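Local structure of hypothetical Thioesterase Protein SP_1851 (Streptococcus pneumoniae serotype 4, 4XY5) at residues T101-V106 with K118-M123. The protein is probably a PaaI-type thioesterase of the hot-dog superfamily that hydrolyses acyl thioesters. The protein carries 1 engineered substitution. Sequence-based numbering, arbitrary orientation.
Sequences TCVMDV and KATFTM
C102, M104 and V106 pair with M123, F121 and A119 through reciprocal N-H···O bonds, the six bonds of a regular antiparallel ladder whose strand axes run 4.7 Å apart at 165°. All six are close to linear, F121 N to M104 O (2.8 Å) reaching 170° at the hydrogen. On the face carrying these residues, M104 and M123 cross at about a right angle, CG against CG at 3.8 Å; with CG anti to its carbonyl carbon (chi1 -36°), M104 brings CG up to M123, and its chain then bends at chi2. V106 CG2 meets F121 at CD2, 4.1 Å away, in an oblique approach. Helix 47-64 covers this side, with S58 touching M104, F121 and M123, and F51 meeting the F121 ring. The other face is more polar. T120 OG1 donates to D105 OD1 over 2.9 Å, arriving from above the carboxylate plane, while T120 CG2 lies 3.6 Å from V103 CG1. D105 OD1 also forms a salt bridge with K118 NZ of the second subunit, and T122 packs on Q73 of the third. One face thus meets the helix and the other neighbouring subunits, as expected for the hairpin 101-109/115-127 within a hot-dog fold, where a curved antiparallel sheet wraps a long central helix.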
ATOM      1  N   THR A 101       7.637 -13.534  -8.469  1.00 35.90           N
ATOM      2  CA  THR A 101       7.666 -12.255  -7.771  1.00 27.69           C
ATOM      3  C   THR A 101       8.631 -12.270  -6.596  1.00 21.47           C
ATOM      4  O   THR A 101       8.890 -13.313  -5.993  1.00 25.80           O
ATOM      5  CB  THR A 101       6.265 -11.866  -7.234  1.00 33.90           C
ATOM      6  OG1 THR A 101       5.748 -12.939  -6.442  1.00 32.68           O
ATOM      7  CG2 THR A 101       5.293 -11.575  -8.370  1.00 34.17           C
ATOM      8  N   CYS A 102       9.160 -11.095  -6.275  1.00 22.24           N
ATOM      9  CA  CYS A 102       9.962 -10.905  -5.083  1.00 17.91           C
ATOM     10  C   CYS A 102       9.381  -9.770  -4.258  1.00 19.36           C
ATOM     11  O   CYS A 102       8.795  -8.831  -4.805  1.00 19.56           O
ATOM     12  CB  CYS A 102      11.410 -10.585  -5.433  1.00 21.50           C
ATOM     13  SG  CYS A 102      12.363 -11.993  -6.012  1.00 27.08           S
ATOM     14  N   VAL A 103       9.551  -9.852  -2.947  1.00 14.05           N
ATOM     15  CA  VAL A 103       9.158  -8.752  -2.076  1.00 15.38           C
ATOM     16  C   VAL A 103      10.379  -8.172  -1.370  1.00 13.46           C
ATOM     17  O   VAL A 103      11.096  -8.891  -0.677  1.00 13.84           O
ATOM     18  CB  VAL A 103       8.126  -9.194  -1.031  1.00 15.80           C
ATOM     19  CG1 VAL A 103       7.724  -7.998  -0.164  1.00 14.42           C
ATOM     20  CG2 VAL A 103       6.908  -9.804  -1.726  1.00 18.22           C
ATOM     21  N   MET A 104      10.611  -6.877  -1.565  1.00 13.51           N
ATOM     22  CA  MET A 104      11.767  -6.190  -0.984  1.00 16.61           C
ATOM     23  C   MET A 104      11.316  -5.226   0.097  1.00 13.67           C
ATOM     24  O   MET A 104      10.382  -4.463  -0.131  1.00 14.77           O
ATOM     25  CB  MET A 104      12.545  -5.392  -2.043  1.00 13.04           C
ATOM     26  CG  MET A 104      12.627  -6.010  -3.432  1.00 21.31           C
ATOM     27  SD  MET A 104      13.312  -7.660  -3.346  1.00 22.92           S
ATOM     28  CE  MET A 104      13.758  -8.014  -5.020  1.00 25.84           C
ATOM     29  N   ASP A 105      11.978  -5.246   1.247  1.00  9.49           N
ATOM     30  CA  ASP A 105      11.803  -4.188   2.244  1.00 13.31           C
ATOM     31  C   ASP A 105      12.955  -3.197   2.116  1.00 15.39           C
ATOM     32  O   ASP A 105      14.115  -3.601   1.997  1.00 13.04           O
ATOM     33  CB  ASP A 105      11.764  -4.743   3.668  1.00 16.01           C
ATOM     34  CG  ASP A 105      10.395  -5.299   4.052  1.00 21.09           C
ATOM     35  OD1 ASP A 105       9.407  -5.122   3.296  1.00 17.68           O
ATOM     36  OD2 ASP A 105      10.314  -5.904   5.137  1.00 22.87           O
ATOM     37  N   VAL A 106      12.645  -1.907   2.129  1.00 10.13           N
ATOM     38  CA  VAL A 106      13.699  -0.888   2.054  1.00 10.79           C
ATOM     39  C   VAL A 106      13.467   0.140   3.141  1.00 14.37           C
ATOM     40  O   VAL A 106      12.358   0.642   3.284  1.00 13.66           O
ATOM     41  CB  VAL A 106      13.739  -0.199   0.681  1.00 11.40           C
ATOM     42  CG1 VAL A 106      14.882   0.831   0.632  1.00 10.69           C
ATOM     43  CG2 VAL A 106      13.896  -1.244  -0.429  1.00 11.78           C
ATOM     44  N   LYS A 118      10.021   3.962   5.301  1.00 12.17           N
ATOM     45  CA  LYS A 118      10.085   2.512   5.113  1.00 12.07           C
ATOM     46  C   LYS A 118       9.190   2.165   3.940  1.00 12.13           C
ATOM     47  O   LYS A 118       8.092   2.693   3.832  1.00 13.55           O
ATOM     48  CB  LYS A 118       9.618   1.753   6.369  1.00 17.14           C
ATOM     49  CG  LYS A 118      10.153   2.284   7.685  1.00 25.30           C
ATOM     50  CD  LYS A 118      11.655   2.158   7.757  1.00 28.69           C
ATOM     51  CE  LYS A 118      12.224   3.059   8.833  1.00 28.01           C
ATOM     52  NZ  LYS A 118      13.669   3.291   8.652  1.00 26.63           N
ATOM     53  N   ALA A 119       9.642   1.289   3.048  1.00 10.05           N
ATOM     54  CA  ALA A 119       8.816   0.957   1.894  1.00 11.27           C
ATOM     55  C   ALA A 119       8.884  -0.524   1.608  1.00 12.69           C
ATOM     56  O   ALA A 119       9.838  -1.181   1.991  1.00 13.48           O
ATOM     57  CB  ALA A 119       9.258   1.752   0.669  1.00  9.75           C
ATOM     58  N   THR A 120       7.859  -1.049   0.945  1.00  9.89           N
ATOM     59  CA  THR A 120       7.866  -2.444   0.548  1.00 10.09           C
ATOM     60  C   THR A 120       7.545  -2.498  -0.926  1.00 12.60           C
ATOM     61  O   THR A 120       6.583  -1.876  -1.384  1.00 13.42           O
ATOM     62  CB  THR A 120       6.850  -3.270   1.366  1.00 13.96           C
ATOM     63  OG1 THR A 120       7.262  -3.269   2.735  1.00 14.15           O
ATOM     64  CG2 THR A 120       6.781  -4.701   0.868  1.00 14.02           C
ATOM     65  N   PHE A 121       8.381  -3.215  -1.670  1.00 10.70           N
ATOM     66  CA  PHE A 121       8.242  -3.334  -3.110  1.00  9.50           C
ATOM     67  C   PHE A 121       7.882  -4.739  -3.546  1.00 12.88           C
ATOM     68  O   PHE A 121       8.515  -5.693  -3.115  1.00 13.54           O
ATOM     69  CB  PHE A 121       9.552  -2.928  -3.780  1.00 11.27           C
ATOM     70  CG  PHE A 121       9.824  -1.477  -3.695  1.00 11.66           C
ATOM     71  CD1 PHE A 121       9.511  -0.644  -4.755  1.00 13.67           C
ATOM     72  CD2 PHE A 121      10.382  -0.934  -2.553  1.00 14.66           C
ATOM     73  CE1 PHE A 121       9.763   0.715  -4.677  1.00 10.94           C
ATOM     74  CE2 PHE A 121      10.629   0.424  -2.481  1.00 11.85           C
ATOM     75  CZ  PHE A 121      10.310   1.234  -3.538  1.00 10.47           C
ATOM     76  N   THR A 122       6.866  -4.846  -4.404  1.00 13.59           N
ATOM     77  CA  THR A 122       6.492  -6.107  -5.016  1.00 12.06           C
ATOM     78  C   THR A 122       7.002  -6.100  -6.441  1.00 16.21           C
ATOM     79  O   THR A 122       6.463  -5.404  -7.299  1.00 14.68           O
ATOM     80  CB  THR A 122       4.965  -6.328  -4.994  1.00 15.33           C
ATOM     81  OG1 THR A 122       4.513  -6.284  -3.638  1.00 15.72           O
ATOM     82  CG2 THR A 122       4.619  -7.683  -5.576  1.00 21.82           C
ATOM     83  N   MET A 123       8.059  -6.867  -6.678  1.00 21.56           N
ATOM     84  CA  MET A 123       8.721  -6.878  -7.975  1.00 21.70           C
ATOM     85  C   MET A 123       8.340  -8.125  -8.761  1.00 22.45           C
ATOM     86  O   MET A 123       8.196  -9.201  -8.196  1.00 25.03           O
ATOM     87  CB  MET A 123      10.243  -6.812  -7.806  1.00 20.31           C
ATOM     88  CG  MET A 123      10.743  -5.861  -6.716  1.00 25.30           C
ATOM     89  SD  MET A 123      10.783  -4.102  -7.154  1.00 27.50           S
ATOM     90  CE  MET A 123      12.066  -4.060  -8.418  1.00 22.37           C
TER